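Local coordinates for protein EH1AB1 (Metagenome, PDB 6I8F) that hydrolyses esters, probably by the nucleophilic mechanism common to enzymes of the alpha/beta-hydrolase fold, at residues R118-K123 with E318-M323; D114-R119 with G301-T306. One frame throughout, in Å; residues are numbered along the deposited sequence.

Contact 1 of 2, residues R118-K123 with E318-M323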
ATOM      1  N   ARG A 118     -11.529 -12.417 -10.699  1.00 15.79           N
ATOM      2  CA  ARG A 118     -12.319 -11.534 -11.566  1.00 17.09           C
ATOM      3  C   ARG A 118     -12.200 -10.096 -11.053  1.00 17.15           C
ATOM      4  O   ARG A 118     -11.948  -9.170 -11.832  1.00 16.61           O
ATOM      5  CB  ARG A 118     -13.788 -11.971 -11.617  1.00 17.17           C
ATOM      6  CG  ARG A 118     -14.046 -13.187 -12.493  1.00 17.24           C
ATOM      7  CD  ARG A 118     -15.416 -13.775 -12.199  1.00 17.94           C
ATOM      8  NE  ARG A 118     -15.780 -14.856 -13.117  1.00 18.32           N
ATOM      9  CZ  ARG A 118     -16.417 -14.694 -14.281  1.00 18.94           C
ATOM     10  NH1 ARG A 118     -16.849 -13.498 -14.660  1.00 16.85           N
ATOM     11  NH2 ARG A 118     -16.612 -15.747 -15.061  1.00 18.82           N
ATOM     12  N   ARG A 119     -12.388  -9.928  -9.736  1.00 17.83           N
ATOM     13  CA  ARG A 119     -12.376  -8.604  -9.127  1.00 18.10           C
ATOM     14  C   ARG A 119     -10.968  -8.019  -9.251  1.00 18.60           C
ATOM     15  O   ARG A 119     -10.826  -6.845  -9.567  1.00 18.49           O
ATOM     16  CB  ARG A 119     -12.854  -8.637  -7.675  1.00 18.34           C
ATOM     17  CG  ARG A 119     -13.108  -7.261  -7.084  1.00 18.65           C
ATOM     18  CD  ARG A 119     -13.751  -7.298  -5.703  1.00 18.88           C
ATOM     19  NE  ARG A 119     -13.952  -5.953  -5.187  1.00 19.57           N
ATOM     20  CZ  ARG A 119     -15.103  -5.279  -5.228  1.00 19.88           C
ATOM     21  NH1 ARG A 119     -16.192  -5.876  -5.672  1.00 17.28           N
ATOM     22  NH2 ARG A 119     -15.162  -4.026  -4.786  1.00 18.85           N
ATOM     23  N   LEU A 120      -9.933  -8.840  -9.027  1.00 18.91           N
ATOM     24  CA  LEU A 120      -8.554  -8.334  -9.112  1.00 18.99           C
ATOM     25  C   LEU A 120      -8.271  -7.826 -10.531  1.00 18.01           C
ATOM     26  O   LEU A 120      -7.624  -6.804 -10.705  1.00 17.10           O
ATOM     27  CB  LEU A 120      -7.562  -9.429  -8.711  1.00 19.32           C
ATOM     28  CG  LEU A 120      -7.509  -9.782  -7.223  1.00 20.26           C
ATOM     29  CD1 LEU A 120      -6.536 -10.925  -6.983  1.00 20.16           C
ATOM     30  CD2 LEU A 120      -7.122  -8.581  -6.375  1.00 21.11           C
ATOM     31  N   ALA A 121      -8.725  -8.572 -11.546  1.00 18.30           N
ATOM     32  CA  ALA A 121      -8.502  -8.189 -12.950  1.00 17.58           C
ATOM     33  C   ALA A 121      -9.152  -6.828 -13.229  1.00 17.00           C
ATOM     34  O   ALA A 121      -8.482  -5.908 -13.698  1.00 17.54           O
ATOM     35  CB  ALA A 121      -9.006  -9.258 -13.883  1.00 17.34           C
ATOM     36  N   ASN A 122     -10.443  -6.705 -12.915  1.00 17.07           N
ATOM     37  CA  ASN A 122     -11.218  -5.501 -13.211  1.00 17.77           C
ATOM     38  C   ASN A 122     -10.616  -4.272 -12.507  1.00 18.64           C
ATOM     39  O   ASN A 122     -10.488  -3.220 -13.116  1.00 19.28           O
ATOM     40  CB  ASN A 122     -12.693  -5.681 -12.848  1.00 17.16           C
ATOM     41  CG  ASN A 122     -13.434  -6.564 -13.827  1.00 16.72           C
ATOM     42  OD1 ASN A 122     -12.949  -6.821 -14.922  1.00 17.35           O
ATOM     43  ND2 ASN A 122     -14.618  -7.024 -13.454  1.00 16.18           N
ATOM     44  N   LYS A 123     -10.222  -4.432 -11.243  1.00 19.77           N
ATOM     45  CA  LYS A 123      -9.783  -3.329 -10.403  1.00 21.25           C
ATOM     46  C   LYS A 123      -8.350  -2.924 -10.764  1.00 20.26           C
ATOM     47  O   LYS A 123      -8.017  -1.753 -10.717  1.00 21.29           O
ATOM     48  CB  LYS A 123      -9.867  -3.720  -8.927  1.00 24.29           C
ATOM     49  CG  LYS A 123     -11.278  -3.915  -8.402  1.00 27.17           C
ATOM     50  CD  LYS A 123     -12.021  -2.625  -8.181  1.00 29.93           C
ATOM     51  CE  LYS A 123     -13.470  -2.866  -7.822  1.00 32.61           C
ATOM     52  NZ  LYS A 123     -14.154  -1.589  -7.524  1.00 35.28           N
ATOM     53  N   GLU A 318      -7.534  -2.926  -2.805  1.00 17.38           N
ATOM     54  CA  GLU A 318      -6.231  -2.338  -2.460  1.00 17.66           C
ATOM     55  C   GLU A 318      -5.083  -3.089  -3.163  1.00 16.75           C
ATOM     56  O   GLU A 318      -4.181  -2.478  -3.719  1.00 16.77           O
ATOM     57  CB  GLU A 318      -5.999  -2.315  -0.949  1.00 17.80           C
ATOM     58  CG  GLU A 318      -4.663  -1.708  -0.600  1.00 18.69           C
ATOM     59  CD  GLU A 318      -4.398  -1.413   0.864  1.00 20.26           C
ATOM     60  OE1 GLU A 318      -5.243  -1.757   1.728  1.00 21.82           O
ATOM     61  OE2 GLU A 318      -3.326  -0.856   1.127  1.00 21.20           O
ATOM     62  N   ALA A 319      -5.098  -4.418  -3.109  1.00 16.27           N
ATOM     63  CA  ALA A 319      -4.061  -5.228  -3.756  1.00 16.56           C
ATOM     64  C   ALA A 319      -4.018  -4.916  -5.261  1.00 16.91           C
ATOM     65  O   ALA A 319      -2.956  -4.638  -5.833  1.00 16.72           O
ATOM     66  CB  ALA A 319      -4.330  -6.689  -3.501  1.00 16.59           C
ATOM     67  N   ALA A 320      -5.198  -4.936  -5.882  1.00 16.90           N
ATOM     68  CA  ALA A 320      -5.368  -4.640  -7.304  1.00 18.34           C
ATOM     69  C   ALA A 320      -4.852  -3.226  -7.617  1.00 18.94           C
ATOM     70  O   ALA A 320      -4.160  -3.019  -8.605  1.00 19.10           O
ATOM     71  CB  ALA A 320      -6.826  -4.791  -7.684  1.00 18.46           C
ATOM     72  N   ALA A 321      -5.216  -2.263  -6.764  1.00 18.64           N
ATOM     73  CA  ALA A 321      -4.896  -0.866  -6.971  1.00 19.05           C
ATOM     74  C   ALA A 321      -3.380  -0.667  -6.959  1.00 18.68           C
ATOM     75  O   ALA A 321      -2.849   0.023  -7.798  1.00 19.36           O
ATOM     76  CB  ALA A 321      -5.547  -0.032  -5.896  1.00 20.29           C
ATOM     77  N   VAL A 322      -2.701  -1.278  -5.982  1.00 17.95           N
ATOM     78  CA  VAL A 322      -1.274  -1.116  -5.829  1.00 18.13           C
ATOM     79  C   VAL A 322      -0.551  -1.768  -7.022  1.00 18.24           C
ATOM     80  O   VAL A 322       0.418  -1.213  -7.549  1.00 15.84           O
ATOM     81  CB  VAL A 322      -0.806  -1.675  -4.474  1.00 18.88           C
ATOM     82  CG1 VAL A 322       0.710  -1.743  -4.371  1.00 18.98           C
ATOM     83  CG2 VAL A 322      -1.390  -0.895  -3.306  1.00 19.10           C
ATOM     84  N   MET A 323      -0.989  -2.969  -7.419  1.00 18.14           N
ATOM     85  CA  MET A 323      -0.371  -3.655  -8.541  1.00 18.38           C
ATOM     86  C   MET A 323      -0.548  -2.822  -9.824  1.00 18.23           C
ATOM     87  O   MET A 323       0.408  -2.612 -10.565  1.00 17.25           O
ATOM     88  CB  MET A 323      -0.961  -5.049  -8.763  1.00 19.01           C
ATOM     89  CG  MET A 323      -0.279  -5.782  -9.924  1.00 20.20           C
ATOM     90  SD  MET A 323      -0.833  -7.481 -10.066  1.00 21.14           S
ATOM     91  CE  MET A 323      -2.562  -7.214 -10.447  1.00 21.04           C
TER

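Contact 2 of 2, residues D114-R119 with G301-T306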
ATOM      1  N   ASP A 114     -12.322 -17.796  -7.997  1.00 18.14           N
ATOM      2  CA  ASP A 114     -12.751 -17.262  -9.303  1.00 18.07           C
ATOM      3  C   ASP A 114     -13.290 -15.826  -9.183  1.00 17.08           C
ATOM      4  O   ASP A 114     -12.885 -14.950  -9.948  1.00 17.50           O
ATOM      5  CB  ASP A 114     -13.791 -18.191  -9.931  1.00 18.16           C
ATOM      6  CG  ASP A 114     -14.336 -17.669 -11.246  1.00 18.79           C
ATOM      7  OD1 ASP A 114     -13.622 -17.795 -12.258  1.00 20.27           O
ATOM      8  OD2 ASP A 114     -15.456 -17.112 -11.234  1.00 19.41           O
ATOM      9  N   SER A 115     -14.211 -15.585  -8.244  1.00 16.49           N
ATOM     10  CA  SER A 115     -14.796 -14.244  -8.048  1.00 17.17           C
ATOM     11  C   SER A 115     -13.713 -13.226  -7.648  1.00 17.29           C
ATOM     12  O   SER A 115     -13.768 -12.051  -8.064  1.00 16.80           O
ATOM     13  CB  SER A 115     -15.924 -14.257  -7.031  1.00 17.69           C
ATOM     14  OG  SER A 115     -17.043 -15.016  -7.500  1.00 17.40           O
ATOM     15  N   THR A 116     -12.754 -13.681  -6.834  1.00 16.11           N
ATOM     16  CA  THR A 116     -11.640 -12.886  -6.361  1.00 15.92           C
ATOM     17  C   THR A 116     -10.721 -12.506  -7.525  1.00 16.14           C
ATOM     18  O   THR A 116     -10.285 -11.357  -7.618  1.00 17.06           O
ATOM     19  CB  THR A 116     -10.859 -13.621  -5.268  1.00 15.92           C
ATOM     20  OG1 THR A 116     -11.769 -13.829  -4.184  1.00 15.67           O
ATOM     21  CG2 THR A 116      -9.625 -12.866  -4.819  1.00 15.56           C
ATOM     22  N   CYS A 117     -10.393 -13.471  -8.386  1.00 15.85           N
ATOM     23  CA  CYS A 117      -9.535 -13.203  -9.532  1.00 16.42           C
ATOM     24  C   CYS A 117     -10.219 -12.245 -10.512  1.00 15.83           C
ATOM     25  O   CYS A 117      -9.558 -11.363 -11.053  1.00 15.53           O
ATOM     26  CB  CYS A 117      -9.133 -14.476 -10.253  1.00 16.64           C
ATOM     27  SG  CYS A 117      -7.869 -15.395  -9.338  1.00 17.90           S
ATOM     28  N   ARG A 118     -11.529 -12.417 -10.699  1.00 15.79           N
ATOM     29  CA  ARG A 118     -12.319 -11.534 -11.566  1.00 17.09           C
ATOM     30  C   ARG A 118     -12.200 -10.096 -11.053  1.00 17.15           C
ATOM     31  O   ARG A 118     -11.948  -9.170 -11.832  1.00 16.61           O
ATOM     32  CB  ARG A 118     -13.788 -11.971 -11.617  1.00 17.17           C
ATOM     33  CG  ARG A 118     -14.046 -13.187 -12.493  1.00 17.24           C
ATOM     34  CD  ARG A 118     -15.416 -13.775 -12.199  1.00 17.94           C
ATOM     35  NE  ARG A 118     -15.780 -14.856 -13.117  1.00 18.32           N
ATOM     36  CZ  ARG A 118     -16.417 -14.694 -14.281  1.00 18.94           C
ATOM     37  NH1 ARG A 118     -16.849 -13.498 -14.660  1.00 16.85           N
ATOM     38  NH2 ARG A 118     -16.612 -15.747 -15.061  1.00 18.82           N
ATOM     39  N   ARG A 119     -12.388  -9.928  -9.736  1.00 17.83           N
ATOM     40  CA  ARG A 119     -12.376  -8.604  -9.127  1.00 18.10           C
ATOM     41  C   ARG A 119     -10.968  -8.019  -9.251  1.00 18.60           C
ATOM     42  O   ARG A 119     -10.826  -6.845  -9.567  1.00 18.49           O
ATOM     43  CB  ARG A 119     -12.854  -8.637  -7.675  1.00 18.34           C
ATOM     44  CG  ARG A 119     -13.108  -7.261  -7.084  1.00 18.65           C
ATOM     45  CD  ARG A 119     -13.751  -7.298  -5.703  1.00 18.88           C
ATOM     46  NE  ARG A 119     -13.952  -5.953  -5.187  1.00 19.57           N
ATOM     47  CZ  ARG A 119     -15.103  -5.279  -5.228  1.00 19.88           C
ATOM     48  NH1 ARG A 119     -16.192  -5.876  -5.672  1.00 17.28           N
ATOM     49  NH2 ARG A 119     -15.162  -4.026  -4.786  1.00 18.85           N
ATOM     50  N   GLY A 301      -8.058 -15.790   5.578  1.00 19.76           N
ATOM     51  CA  GLY A 301      -9.043 -16.230   4.583  1.00 18.15           C
ATOM     52  C   GLY A 301      -9.925 -15.107   4.064  1.00 17.47           C
ATOM     53  O   GLY A 301     -10.612 -15.299   3.069  1.00 16.93           O
ATOM     54  N   PHE A 302      -9.913 -13.932   4.715  1.00 17.49           N
ATOM     55  CA  PHE A 302     -10.913 -12.886   4.449  1.00 18.00           C
ATOM     56  C   PHE A 302     -10.850 -12.379   2.996  1.00 18.64           C
ATOM     57  O   PHE A 302     -11.829 -11.856   2.500  1.00 18.92           O
ATOM     58  CB  PHE A 302     -10.779 -11.732   5.448  1.00 18.70           C
ATOM     59  CG  PHE A 302      -9.712 -10.701   5.165  1.00 17.83           C
ATOM     60  CD1 PHE A 302      -8.382 -10.931   5.485  1.00 18.42           C
ATOM     61  CD2 PHE A 302     -10.052  -9.463   4.641  1.00 17.94           C
ATOM     62  CE1 PHE A 302      -7.414  -9.963   5.245  1.00 18.01           C
ATOM     63  CE2 PHE A 302      -9.084  -8.498   4.401  1.00 17.65           C
ATOM     64  CZ  PHE A 302      -7.766  -8.746   4.715  1.00 18.03           C
ATOM     65  N   PHE A 303      -9.694 -12.530   2.335  1.00 20.04           N
ATOM     66  CA  PHE A 303      -9.431 -12.015   0.975  1.00 20.05           C
ATOM     67  C   PHE A 303     -10.366 -12.692  -0.030  1.00 19.57           C
ATOM     68  O   PHE A 303     -10.698 -12.110  -1.058  1.00 19.41           O
ATOM     69  CB  PHE A 303      -7.961 -12.240   0.588  1.00 19.86           C
ATOM     70  CG  PHE A 303      -7.438 -11.475  -0.608  1.00 18.67           C
ATOM     71  CD1 PHE A 303      -7.192 -12.122  -1.809  1.00 19.20           C
ATOM     72  CD2 PHE A 303      -7.111 -10.132  -0.514  1.00 18.38           C
ATOM     73  CE1 PHE A 303      -6.675 -11.438  -2.901  1.00 18.84           C
ATOM     74  CE2 PHE A 303      -6.579  -9.448  -1.598  1.00 18.18           C
ATOM     75  CZ  PHE A 303      -6.366 -10.101  -2.794  1.00 19.02           C
ATOM     76  N   SER A 304     -10.772 -13.930   0.267  1.00 19.24           N
ATOM     77  CA  SER A 304     -11.647 -14.656  -0.630  1.00 20.13           C
ATOM     78  C   SER A 304     -12.977 -15.036   0.032  1.00 19.96           C
ATOM     79  O   SER A 304     -13.815 -15.589  -0.645  1.00 20.03           O
ATOM     80  CB  SER A 304     -10.950 -15.859  -1.203  1.00 19.83           C
ATOM     81  OG  SER A 304     -10.577 -16.750  -0.175  1.00 20.37           O
ATOM     82  N   LEU A 305     -13.186 -14.700   1.309  1.00 21.06           N
ATOM     83  CA  LEU A 305     -14.483 -14.939   1.981  1.00 22.28           C
ATOM     84  C   LEU A 305     -15.383 -13.712   1.844  1.00 21.56           C
ATOM     85  O   LEU A 305     -16.043 -13.293   2.804  1.00 22.88           O
ATOM     86  CB  LEU A 305     -14.254 -15.283   3.454  1.00 23.26           C
ATOM     87  CG  LEU A 305     -13.683 -16.672   3.705  1.00 24.68           C
ATOM     88  CD1 LEU A 305     -13.114 -16.772   5.116  1.00 25.94           C
ATOM     89  CD2 LEU A 305     -14.742 -17.739   3.472  1.00 25.36           C
ATOM     90  N   THR A 306     -15.472 -13.188   0.619  1.00 21.34           N
ATOM     91  CA  THR A 306     -15.990 -11.857   0.392  1.00 20.15           C
ATOM     92  C   THR A 306     -17.524 -11.845   0.333  1.00 21.01           C
ATOM     93  O   THR A 306     -18.108 -10.785   0.204  1.00 22.82           O
ATOM     94  CB  THR A 306     -15.311 -11.258  -0.840  1.00 20.12           C
ATOM     95  OG1 THR A 306     -15.361 -12.204  -1.906  1.00 18.51           O
ATOM     96  CG2 THR A 306     -13.872 -10.888  -0.545  1.00 20.54           C
TER
HETATM   97  O   HOH W   1     -13.456 -11.532  -3.689  1.00 15.87           O

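Contact 1 of 2, residues R118-K123 with E318-M323
Ala320 sets its methyl group squarely against helix 114-124, in the notch between Leu120 and Lys123, one turn apart on that helix. Its CB lies 3.5 Å from Lys123 CB, tighter than a usual carbon-carbon contact, and 3.7 Å from the backbone Leu120 O. With so small a side chain at the crossing, the axes of the short segments 118-123 and 318-323 come within 8.4 Å of each other, running in roughly the same direction at a crossing angle of -39°. Leu120 closes the inner side of the notch. Its CG sits anti to the carbonyl carbon (chi1 -72°), which carries CD2 in toward the other helix, 4.0 Å from Ala320 CB and more loosely 4.4 Å from Ala319 CB. Lys123 gives the outer side only its root: the chain bends at chi2 (-75°) and heads away, bringing Lys123 CE to 3.5 Å above the plane of the Arg119 guanidinium, offset toward its rim. Arg119 in turn is salt-bridged to Asp317, which also makes a weak, long ion pair with Lys123. No hydrogen bond joins the two segments. On its other side, helix 310-327 meets the second subunit, where Ala321 packs on Ala321 of that chain. This close, alanine-mediated pairing of two roughly parallel helices flanking the central sheet belongs to the layered architecture of the alpha/beta-hydrolase fold.

Contact 2 of 2, residues D114-R119 with G301-T306
Thr116 points its two branches at different parts of the 301-306 loop. The methyl goes to the ring of Phe303: CG2, anti to the backbone N, comes 3.8 Å from Phe303 CE1 and nearly as close to CD1, approaching the ring at a slant. Phe303 reaches back because its own CG is anti to its backbone N (chi1 -165°), swinging the ring toward the helix. The hydroxyl branch, OG1, rests 3.7 Å from both CA and CB of Ser304 and is hydrogen-bonded to Glu58, outside both segments. The loop follows His300, the likely histidine of a Ser-His-Asp triad with Ser175 and Asp270, so this packing joins the first turn of helix 114-124 to the chain leaving the probable active site of an alpha/beta hydrolase. One water bridges the gap further along: it donates to Thr116 OG1 at 2.9 Å and is 2.7 Å from Thr306 OG1, itself hydrogen-bonded to Ala59 N. A valine in place of Thr116 would probably keep the ring contact but cost the water this acceptor and Glu58 OE2 its hydroxyl mate. Behind the contact, Arg118 NE makes a salt bridge with Asp114 OD2 at 3.0 Å, on the syn side but 30° out of the carboxylate plane.

Following the chain from the N terminus, after two helices and three strands of the sheet comes helix 114-124, which supplies one side of both contacts. The chain then builds strand 127-132 and the later strands of the sheet before returning. The loop at 301-306, after strand 298-299, comes back to the start of the helix and closes contact 2 across 181 intervening residues; helix 310-327 then returns to its second half and closes contact 1 across 194. Contact 2 both starts and ends earlier along the chain, so the two closures are staggered and cross; neither nests in the other. Phe303 spans them: its CZ lies 4.0 Å from Leu120 CD2 and equally far from Ala319 CB.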